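PDB 4P5P: ThiJ/PfpI family protein from Francisella tularensis subsp. novicida, which probably acts as a DJ-1/PfpI-type enzyme of the Hsp31-like group, with glyoxalase III or cysteine protease activity, and is regarded as a virulence factor. Local coordinates for residues 12-17 / 53-58; 21-26 / 77-82; 44-47 / 51-54; 57-60 / 65-68. One frame throughout, in Å; residues are numbered along the deposited sequence. Where two conformers were deposited one is given.

Contact 1 of 4, residues 12-17 / 53-58; sequences DVMGNS and PIDPNS
Asp12 lays its CB against the ring of Pro53, with Asp12 CB 3.5 Å from Pro53 CB. Pro53 CG is a little farther from Asp12 CB, at 3.9 Å. The aspartate is thus used here through its aliphatic root. Its CG stands between the backbone N and the carbonyl carbon (chi1 66°), a placement that carries the carboxylate away from the proline ring; its OD2 makes a long, weak ion pair with Lys20.

The second meeting point relies on a folded methionine. Met14 leaves the backbone with CG anti to N (chi1 -163°), then bends twice, at chi2 and chi3, which brings the terminal CE within 4.1 Å of Asp55 OD2. The methionine end comes slantwise to the carboxylate, and the contact is a loose van der Waals one. Asp55 is positioned by other bonds: OD2 is hydrogen-bonded to Thr21 OG1, while OD1 accepts from Asn57 N at 2.9 Å, on the anti side, and closes an Asx turn. Both carboxylate oxygens therefore have a partner, which fixes the rotation of the group that Met14 touches. The carbonyl O of Asp55 is gripped twice as well, by N and OG of Ser58.

Met14 has a firm base of its own, since its carbonyl O accepts from Ser17 N and OG across a type II' turn.

The two segments follow strands 2-8 and 40-46, neighbours in the parallel part of the central sheet, and precede helices 26-35 and 64-71; the backbone of Leu23 bonds to Pro53 and Asp55 beside them.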
loop_
_atom_site.group_PDB
_atom_site.type_symbol
_atom_site.label_atom_id
_atom_site.label_comp_id
_atom_site.label_asym_id
_atom_site.label_seq_id
_atom_site.Cartn_x
_atom_site.Cartn_y
_atom_site.Cartn_z
ATOM N N ASP A 12 7.093 -2.345 13.026
ATOM C CA ASP A 12 7.637 -3.704 13.009
ATOM C C ASP A 12 7.131 -4.650 14.091
ATOM O O ASP A 12 7.607 -5.775 14.166
ATOM C CB ASP A 12 9.177 -3.667 13.084
ATOM C CG ASP A 12 9.710 -3.114 14.405
ATOM O OD1 ASP A 12 8.961 -2.484 15.162
ATOM O OD2 ASP A 12 10.919 -3.273 14.673
ATOM N N VAL A 13 6.161 -4.238 14.903
ATOM C CA VAL A 13 5.635 -5.116 15.951
ATOM C C VAL A 13 4.126 -5.250 15.842
ATOM O O VAL A 13 3.409 -4.273 15.632
ATOM C CB VAL A 13 5.985 -4.612 17.366
ATOM C CG1 VAL A 13 5.348 -5.501 18.442
ATOM C CG2 VAL A 13 7.484 -4.564 17.549
ATOM N N MET A 14 3.656 -6.478 15.989
ATOM C CA MET A 14 2.245 -6.780 15.874
ATOM C C MET A 14 1.533 -6.395 17.170
ATOM O O MET A 14 1.331 -7.217 18.055
ATOM C CB MET A 14 2.065 -8.265 15.548
ATOM C CG MET A 14 0.699 -8.615 15.001
ATOM S SD MET A 14 0.482 -8.198 13.257
ATOM C CE MET A 14 1.211 -9.618 12.436
ATOM N N GLY A 15 1.175 -5.127 17.294
ATOM C CA GLY A 15 0.405 -4.678 18.444
ATOM C C GLY A 15 1.139 -4.802 19.769
ATOM O O GLY A 15 2.274 -4.355 19.896
ATOM N N ASN A 16 0.478 -5.387 20.768
ATOM C CA ASN A 16 1.057 -5.528 22.109
ATOM C C ASN A 16 1.802 -6.849 22.300
ATOM O O ASN A 16 2.384 -7.099 23.359
ATOM C CB ASN A 16 -0.034 -5.408 23.179
ATOM C CG ASN A 16 -0.686 -4.048 23.193
ATOM O OD1 ASN A 16 -1.911 -3.939 23.187
ATOM N ND2 ASN A 16 0.127 -2.999 23.200
ATOM N N SER A 17 1.777 -7.689 21.275
ATOM C CA SER A 17 2.546 -8.923 21.292
ATOM C C SER A 17 4.015 -8.649 20.966
ATOM O O SER A 17 4.403 -7.512 20.680
ATOM C CB SER A 17 1.966 -9.922 20.298
ATOM O OG SER A 17 2.329 -9.582 18.974
ATOM N N PRO A 53 10.947 -2.618 7.821
ATOM C CA PRO A 53 10.727 -3.940 8.409
ATOM C C PRO A 53 9.944 -4.856 7.473
ATOM O O PRO A 53 8.982 -4.410 6.830
ATOM C CB PRO A 53 9.928 -3.630 9.676
ATOM C CG PRO A 53 9.163 -2.413 9.342
ATOM C CD PRO A 53 10.060 -1.603 8.418
ATOM N N ILE A 54 10.365 -6.117 7.396
ATOM C CA ILE A 54 9.687 -7.106 6.563
ATOM C C ILE A 54 8.975 -8.127 7.451
ATOM O O ILE A 54 9.570 -8.707 8.355
ATOM C CB ILE A 54 10.680 -7.810 5.628
ATOM C CG1 ILE A 54 11.298 -6.783 4.682
ATOM C CG2 ILE A 54 9.988 -8.939 4.836
ATOM C CD1 ILE A 54 12.466 -7.315 3.907
ATOM N N ASP A 55 7.687 -8.338 7.213
ATOM C CA ASP A 55 6.977 -9.358 7.984
ATOM C C ASP A 55 7.573 -10.717 7.631
ATOM O O ASP A 55 7.606 -11.079 6.471
ATOM C CB ASP A 55 5.480 -9.324 7.701
ATOM C CG ASP A 55 4.695 -10.227 8.643
ATOM O OD1 ASP A 55 5.116 -11.384 8.857
ATOM O OD2 ASP A 55 3.664 -9.772 9.176
ATOM N N PRO A 56 8.074 -11.466 8.624
ATOM C CA PRO A 56 8.747 -12.722 8.261
ATOM C C PRO A 56 7.840 -13.710 7.525
ATOM O O PRO A 56 8.313 -14.524 6.735
ATOM C CB PRO A 56 9.192 -13.295 9.615
ATOM C CG PRO A 56 8.364 -12.593 10.636
ATOM C CD PRO A 56 8.117 -11.223 10.079
ATOM N N ASN A 57 6.543 -13.640 7.773
ATOM C CA ASN A 57 5.649 -14.543 7.089
ATOM C C ASN A 57 5.637 -14.291 5.581
ATOM O O ASN A 57 5.299 -15.180 4.811
ATOM C CB ASN A 57 4.239 -14.437 7.679
ATOM C CG ASN A 57 4.124 -15.108 9.056
ATOM O OD1 ASN A 57 4.742 -16.147 9.310
ATOM N ND2 ASN A 57 3.325 -14.519 9.939
ATOM N N SER A 58 6.025 -13.091 5.148
ATOM C CA SER A 58 5.990 -12.770 3.729
ATOM C C SER A 58 7.211 -13.304 2.983
ATOM O O SER A 58 7.225 -13.308 1.748
ATOM C CB SER A 58 5.875 -11.251 3.512
ATOM O OG SER A 58 7.123 -10.582 3.703
#

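Contact 2 of 4, residues 21-26 / 77-82; sequences TGLWLS and NIMKNS
Leu23 and Leu25, two residues apart, converge on one atom of the opposing helix end, the CE methyl of Met79. Coming first along the chain, Leu23 follows Gly22, whose backbone angles would drive a CB into the carbonyl O of Thr21 and so call for glycine. With CG anti to its own N (chi1 166°), Leu23 sends CD2 forward to 4.0 Å from Met79 CE, and the two side chains cross at about a right angle. Trp24 next turns its indole to the other side, where it packs on Ser58. Leu25 then returns to the theme: its CB does not aim at the helix, yet Leu25 CD1 reaches Met79 CE at 4.2 Å.

Met79 achieves this double meeting by curling. Bends at chi2 and chi3 swing the thioether round so that its methyl end, rather than its flank, is offered to the leucines. All three residues are buried, and Leu28 of helix 26-35 touches both Leu23 and Met79, while Phe69 of helix 64-71 lies against Met79. Behind the methionine, the last turn of helix 73-80 is tied by Asn81 ND2, which donates to Asn77 OD1 at 3.1 Å.

The contact joins the loop between strand 2-8 and helix 26-35 to helix 73-80, and is part of the apolar packing between helices and sheet in the flavodoxin-like alpha/beta sandwich of the DJ-1/PfpI family.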
loop_
_atom_site.group_PDB
_atom_site.type_symbol
_atom_site.label_atom_id
_atom_site.label_comp_id
_atom_site.label_asym_id
_atom_site.label_seq_id
_atom_site.Cartn_x
_atom_site.Cartn_y
_atom_site.Cartn_z
ATOM N N THR A 21 6.327 -7.811 12.598
ATOM C CA THR A 21 5.596 -7.643 11.356
ATOM C C THR A 21 6.258 -6.529 10.552
ATOM O O THR A 21 7.416 -6.161 10.802
ATOM C CB THR A 21 4.099 -7.340 11.605
ATOM O OG1 THR A 21 3.395 -7.337 10.355
ATOM C CG2 THR A 21 3.895 -5.994 12.279
ATOM N N GLY A 22 5.535 -6.020 9.568
ATOM C CA GLY A 22 6.033 -4.939 8.751
ATOM C C GLY A 22 5.423 -5.011 7.376
ATOM O O GLY A 22 4.233 -5.258 7.244
ATOM N N LEU A 23 6.256 -4.801 6.368
ATOM C CA LEU A 23 5.878 -4.890 4.970
ATOM C C LEU A 23 5.670 -6.330 4.514
ATOM O O LEU A 23 6.448 -7.214 4.877
ATOM C CB LEU A 23 6.965 -4.241 4.114
ATOM C CG LEU A 23 6.950 -4.487 2.605
ATOM C CD1 LEU A 23 5.817 -3.732 1.934
ATOM C CD2 LEU A 23 8.290 -4.076 2.023
ATOM N N TRP A 24 4.632 -6.545 3.700
ATOM C CA TRP A 24 4.489 -7.816 2.985
ATOM C C TRP A 24 5.319 -7.692 1.711
ATOM O O TRP A 24 4.919 -7.004 0.773
ATOM C CB TRP A 24 3.029 -8.138 2.657
ATOM C CG TRP A 24 2.890 -9.582 2.261
ATOM C CD1 TRP A 24 3.052 -10.113 1.017
ATOM C CD2 TRP A 24 2.628 -10.682 3.137
ATOM N NE1 TRP A 24 2.895 -11.482 1.061
ATOM C CE2 TRP A 24 2.634 -11.850 2.356
ATOM C CE3 TRP A 24 2.393 -10.788 4.509
ATOM C CZ2 TRP A 24 2.400 -13.109 2.905
ATOM C CZ3 TRP A 24 2.166 -12.035 5.047
ATOM C CH2 TRP A 24 2.174 -13.173 4.249
ATOM N N LEU A 25 6.494 -8.317 1.692
ATOM C CA LEU A 25 7.512 -7.947 0.708
ATOM C C LEU A 25 7.057 -7.977 -0.747
ATOM O O LEU A 25 7.360 -7.059 -1.496
ATOM C CB LEU A 25 8.736 -8.841 0.863
ATOM C CG LEU A 25 9.948 -8.453 0.010
ATOM C CD1 LEU A 25 10.358 -6.994 0.246
ATOM C CD2 LEU A 25 11.105 -9.383 0.267
ATOM N N SER A 26 6.307 -8.999 -1.153
ATOM C CA SER A 26 5.932 -9.095 -2.558
ATOM C C SER A 26 4.964 -7.992 -3.001
ATOM O O SER A 26 4.814 -7.772 -4.188
ATOM C CB SER A 26 5.321 -10.468 -2.865
ATOM O OG SER A 26 4.135 -10.691 -2.120
ATOM N N ASN A 77 19.954 -1.383 -0.351
ATOM C CA ASN A 77 20.273 -0.228 0.473
ATOM C C ASN A 77 19.042 0.651 0.734
ATOM O O ASN A 77 18.959 1.292 1.773
ATOM C CB ASN A 77 21.409 0.586 -0.142
ATOM C CG ASN A 77 21.890 1.686 0.777
ATOM O OD1 ASN A 77 22.378 1.436 1.889
ATOM N ND2 ASN A 77 21.736 2.912 0.330
ATOM N N ILE A 78 18.074 0.661 -0.179
ATOM C CA ILE A 78 16.786 1.284 0.117
ATOM C C ILE A 78 16.147 0.623 1.344
ATOM O O ILE A 78 15.619 1.294 2.242
ATOM C CB ILE A 78 15.827 1.192 -1.070
ATOM C CG1 ILE A 78 16.299 2.123 -2.180
ATOM C CG2 ILE A 78 14.385 1.546 -0.644
ATOM C CD1 ILE A 78 15.513 2.024 -3.460
ATOM N N MET A 79 16.184 -0.702 1.389
ATOM C CA MET A 79 15.534 -1.411 2.490
ATOM C C MET A 79 16.234 -1.151 3.818
ATOM O O MET A 79 15.611 -1.216 4.870
ATOM C CB MET A 79 15.480 -2.916 2.209
ATOM C CG MET A 79 14.672 -3.260 0.972
ATOM S SD MET A 79 12.952 -2.718 1.031
ATOM C CE MET A 79 12.279 -3.825 2.253
ATOM N N LYS A 80 17.527 -0.847 3.778
ATOM C CA LYS A 80 18.251 -0.565 5.018
ATOM C C LYS A 80 18.188 0.909 5.408
ATOM O O LYS A 80 18.060 1.246 6.590
ATOM C CB LYS A 80 19.708 -0.996 4.883
ATOM C CG LYS A 80 20.512 -0.853 6.185
ATOM C CD LYS A 80 19.822 -1.609 7.352
ATOM C CE LYS A 80 20.596 -1.564 8.648
ATOM N N ASN A 81 18.284 1.770 4.398
ATOM C CA ASN A 81 18.444 3.216 4.568
ATOM C C ASN A 81 17.423 3.956 3.719
ATOM O O ASN A 81 17.773 4.767 2.869
ATOM C CB ASN A 81 19.867 3.664 4.177
ATOM C CG ASN A 81 20.911 3.254 5.194
ATOM O OD1 ASN A 81 20.787 3.541 6.393
ATOM N ND2 ASN A 81 21.950 2.578 4.721
ATOM N N SER A 82 16.152 3.685 3.954
ATOM C CA SER A 82 15.117 4.313 3.147
ATOM C C SER A 82 14.939 5.790 3.474
ATOM O O SER A 82 15.171 6.249 4.599
ATOM C CB SER A 82 13.783 3.584 3.316
ATOM O OG SER A 82 13.204 3.779 4.587
#

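Contact 3 of 4, residues 44-47 / 51-54; sequences IVSI and EIPI
Ile52 meets strand 40-46 through its ethyl branch, and the interactions sort into apolar contact, hydroxyl bonding and backbone bonding. The apolar part comes first. Ile52 CG1 lies 3.9 Å from Ser46 CB, and Ile52 CD1 is 4.2 Å from the same carbon, so the branch passes alongside the serine. Farther on, Ile52 CD1 approaches Ile44 CG2 at 4.4 Å. The extended branch (chi2 179°) is what allows one isoleucine to touch two residues of the strand; Ile44 and Ser46 both point to it, whereas Val45 between them faces the other side of the sheet, as alternation in a strand requires.

The hydroxyl of Ser46 belongs to a separate, polar group. The serine atom nearest to Ile52 is CB; the hydroxyl is turned to its polar partners, chiefly Ser82 OG.

A backbone hydrogen bond joins Ile52 N to Met79 O at the end of helix 73-80, and Met79 also packs on the Ile52 side chain. Ser46 bonds through its backbone to Thr83 and Leu85 in the adjoining strand region.

The chemistry implies a division of labour within a buried spot: between these two segments the contact is van der Waals alone, while the backbone of Ile52 is held by Met79, and the buried serine hydroxyl has Ser82 OG as its main partner, with weak bonds to Gly49 N and Ser10 OG.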
loop_
_atom_site.group_PDB
_atom_site.type_symbol
_atom_site.label_atom_id
_atom_site.label_comp_id
_atom_site.label_asym_id
_atom_site.label_seq_id
_atom_site.Cartn_x
_atom_site.Cartn_y
_atom_site.Cartn_z
ATOM N N ILE A 44 11.044 4.618 -3.868
ATOM C CA ILE A 44 10.494 3.946 -2.701
ATOM C C ILE A 44 10.806 4.737 -1.442
ATOM O O ILE A 44 11.937 5.195 -1.264
ATOM C CB ILE A 44 11.077 2.524 -2.575
ATOM C CG1 ILE A 44 10.699 1.688 -3.803
ATOM C CG2 ILE A 44 10.598 1.832 -1.301
ATOM C CD1 ILE A 44 11.504 0.405 -3.947
ATOM N N VAL A 45 9.801 4.896 -0.590
ATOM C CA VAL A 45 9.972 5.499 0.728
ATOM C C VAL A 45 9.233 4.698 1.780
ATOM O O VAL A 45 8.343 3.901 1.464
ATOM C CB VAL A 45 9.465 6.953 0.783
ATOM C CG1 VAL A 45 10.266 7.823 -0.167
ATOM C CG2 VAL A 45 7.974 7.030 0.480
ATOM N N SER A 46 9.603 4.911 3.035
ATOM C CA SER A 46 8.851 4.380 4.154
ATOM C C SER A 46 8.335 5.524 4.999
ATOM O O SER A 46 8.711 6.671 4.803
ATOM C CB SER A 46 9.713 3.452 5.002
ATOM O OG SER A 46 10.748 4.163 5.668
ATOM N N ILE A 47 7.469 5.214 5.938
ATOM C CA ILE A 47 6.927 6.246 6.810
ATOM C C ILE A 47 8.034 6.964 7.579
ATOM O O ILE A 47 8.082 8.194 7.596
ATOM C CB ILE A 47 5.918 5.645 7.789
ATOM C CG1 ILE A 47 4.683 5.134 7.039
ATOM C CG2 ILE A 47 5.491 6.680 8.831
ATOM C CD1 ILE A 47 3.912 6.195 6.236
ATOM N N GLU A 51 15.416 1.598 8.263
ATOM C CA GLU A 51 15.250 0.205 7.874
ATOM C C GLU A 51 13.780 -0.119 7.702
ATOM O O GLU A 51 12.971 0.155 8.592
ATOM C CB GLU A 51 15.871 -0.724 8.905
ATOM C CG GLU A 51 15.794 -2.180 8.524
ATOM C CD GLU A 51 16.618 -3.068 9.429
ATOM O OE1 GLU A 51 16.234 -4.239 9.593
ATOM O OE2 GLU A 51 17.640 -2.598 9.969
ATOM N N ILE A 52 13.450 -0.705 6.555
ATOM C CA ILE A 52 12.078 -1.090 6.268
ATOM C C ILE A 52 11.853 -2.490 6.838
ATOM O O ILE A 52 12.483 -3.445 6.395
ATOM C CB ILE A 52 11.775 -1.062 4.752
ATOM C CG1 ILE A 52 11.920 0.367 4.212
ATOM C CG2 ILE A 52 10.361 -1.593 4.490
ATOM C CD1 ILE A 52 11.682 0.531 2.717
ATOM N N PRO A 53 10.947 -2.618 7.821
ATOM C CA PRO A 53 10.727 -3.940 8.409
ATOM C C PRO A 53 9.944 -4.856 7.473
ATOM O O PRO A 53 8.982 -4.410 6.830
ATOM C CB PRO A 53 9.928 -3.630 9.676
ATOM C CG PRO A 53 9.163 -2.413 9.342
ATOM C CD PRO A 53 10.060 -1.603 8.418
ATOM N N ILE A 54 10.365 -6.117 7.396
ATOM C CA ILE A 54 9.687 -7.106 6.563
ATOM C C ILE A 54 8.975 -8.127 7.451
ATOM O O ILE A 54 9.570 -8.707 8.355
ATOM C CB ILE A 54 10.680 -7.810 5.628
ATOM C CG1 ILE A 54 11.298 -6.783 4.682
ATOM C CG2 ILE A 54 9.988 -8.939 4.836
ATOM C CD1 ILE A 54 12.466 -7.315 3.907
#

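Contact 4 of 4, residues 57-60 / 65-68; sequences NSVA and YNDK
Asn66 points its amide ND2 toward Ser58 O and comes beside a methyl of Val59, at the place where the flavodoxin-like fold takes the chain from a long loop into helix 64-71. The nearest direct approach, Ser58 O to Asn66 ND2, is 3.7 Å, too long for a hydrogen bond. A water fills the role instead: it donates to Ser58 O at 2.7 Å and accepts from Asn66 ND2 at 3.0 Å. One molecule thus links a carbonyl acceptor to an amide donor.

The amide is brought here by its torsions. CG lies anti to the carbonyl carbon, beside the backbone N (chi1 -76°), which carries the group out from the helix toward the loop. Its other end is tied as well: OD1 is hydrogen-bonded to Thr29 OG1 of helix 26-35. This engagement of both ends is consistent with the modelled orientation of the amide, and the side chain joins helix 64-71 to helix 26-35 on one hand and to the loop on the other.

On the loop side, the Ser58 hydroxyl is bonded to Asp55 O and to Leu25 N, and the residue packs on Trp24. Leu25 also touches Val59 and Asn66, so it sits beside both partners of this contact. Asp63 OD2 accepts from Asn66 N near the start of the helix.

The other direct approach across the contact is the methyl Val59 CG1, which stands 4.3 Å from the amide nitrogen Asn66 ND2.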
loop_
_atom_site.group_PDB
_atom_site.type_symbol
_atom_site.label_atom_id
_atom_site.label_comp_id
_atom_site.label_asym_id
_atom_site.label_seq_id
_atom_site.Cartn_x
_atom_site.Cartn_y
_atom_site.Cartn_z
ATOM N N ASN A 57 6.543 -13.640 7.773
ATOM C CA ASN A 57 5.649 -14.543 7.089
ATOM C C ASN A 57 5.637 -14.291 5.581
ATOM O O ASN A 57 5.299 -15.180 4.811
ATOM C CB ASN A 57 4.239 -14.437 7.679
ATOM C CG ASN A 57 4.124 -15.108 9.056
ATOM O OD1 ASN A 57 4.742 -16.147 9.310
ATOM N ND2 ASN A 57 3.325 -14.519 9.939
ATOM N N SER A 58 6.025 -13.091 5.148
ATOM C CA SER A 58 5.990 -12.770 3.729
ATOM C C SER A 58 7.211 -13.304 2.983
ATOM O O SER A 58 7.225 -13.308 1.748
ATOM C CB SER A 58 5.875 -11.251 3.512
ATOM O OG SER A 58 7.123 -10.582 3.703
ATOM N N VAL A 59 8.226 -13.761 3.713
ATOM C CA VAL A 59 9.423 -14.324 3.086
ATOM C C VAL A 59 9.695 -15.766 3.530
ATOM O O VAL A 59 10.732 -16.340 3.197
ATOM C CB VAL A 59 10.681 -13.442 3.364
ATOM C CG1 VAL A 59 10.618 -12.138 2.558
ATOM C CG2 VAL A 59 10.852 -13.148 4.862
ATOM N N ALA A 60 8.749 -16.370 4.245
ATOM C CA ALA A 60 8.880 -17.777 4.646
ATOM C C ALA A 60 8.999 -18.681 3.427
ATOM O O ALA A 60 9.787 -19.642 3.414
ATOM C CB ALA A 60 7.699 -18.182 5.498
ATOM N N TYR A 65 10.849 -12.831 -7.381
ATOM C CA TYR A 65 11.025 -11.385 -7.436
ATOM C C TYR A 65 11.484 -10.826 -6.093
ATOM O O TYR A 65 12.241 -9.853 -6.073
ATOM C CB TYR A 65 9.747 -10.690 -7.922
ATOM C CG TYR A 65 9.563 -10.835 -9.415
ATOM C CD1 TYR A 65 10.409 -10.180 -10.305
ATOM C CD2 TYR A 65 8.573 -11.651 -9.936
ATOM C CE1 TYR A 65 10.258 -10.324 -11.677
ATOM C CE2 TYR A 65 8.410 -11.799 -11.299
ATOM C CZ TYR A 65 9.253 -11.138 -12.170
ATOM O OH TYR A 65 9.075 -11.310 -13.536
ATOM N N ASN A 66 11.076 -11.442 -4.984
ATOM C CA ASN A 66 11.593 -11.029 -3.682
ATOM C C ASN A 66 13.108 -11.186 -3.636
ATOM O O ASN A 66 13.826 -10.292 -3.189
ATOM C CB ASN A 66 10.964 -11.832 -2.541
ATOM C CG ASN A 66 9.546 -11.401 -2.224
ATOM O OD1 ASN A 66 9.060 -10.389 -2.735
ATOM N ND2 ASN A 66 8.881 -12.164 -1.365
ATOM N N ASP A 67 13.588 -12.338 -4.095
ATOM C CA ASP A 67 15.021 -12.602 -4.110
ATOM C C ASP A 67 15.744 -11.640 -5.056
ATOM O O ASP A 67 16.833 -11.155 -4.744
ATOM C CB ASP A 67 15.301 -14.053 -4.520
ATOM C CG ASP A 67 15.040 -15.047 -3.399
ATOM O OD1 ASP A 67 14.875 -14.636 -2.226
ATOM O OD2 ASP A 67 15.039 -16.255 -3.694
ATOM N N LYS A 68 15.155 -11.384 -6.220
ATOM C CA LYS A 68 15.755 -10.476 -7.196
ATOM C C LYS A 68 15.937 -9.088 -6.589
ATOM O O LYS A 68 16.997 -8.461 -6.724
ATOM C CB LYS A 68 14.886 -10.389 -8.451
ATOM C CG LYS A 68 15.443 -9.495 -9.554
ATOM C CD LYS A 68 14.470 -9.394 -10.723
ATOM C CE LYS A 68 14.935 -8.382 -11.759
ATOM N NZ LYS A 68 16.151 -8.830 -12.473
HETATM O O HOH W 1 6.162 -11.702 -0.089
#

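The four contacts gather around the loops and helices that follow strands 2-8 and 40-46, and contact 2 lies on the same side of the chain's centre as each of the other three. Contacts 2 and 3 are closest, with centres 4 Å apart; contact 2 lies about 12 Å from contact 1 and 11 Å from contact 4, and contacts 3 and 4 are about 15 Å apart. Along the chain, contacts 3 and 4 both fall between the two segments of contact 2, in series, whereas contacts 1 and 2 alternate. Residues 53-54 are shared by contacts 1 and 3, and 57-58 by contacts 1 and 4. The long connection from strand 40-46 to helix 64-71 is thereby fixed step by step against strand, loop and helices.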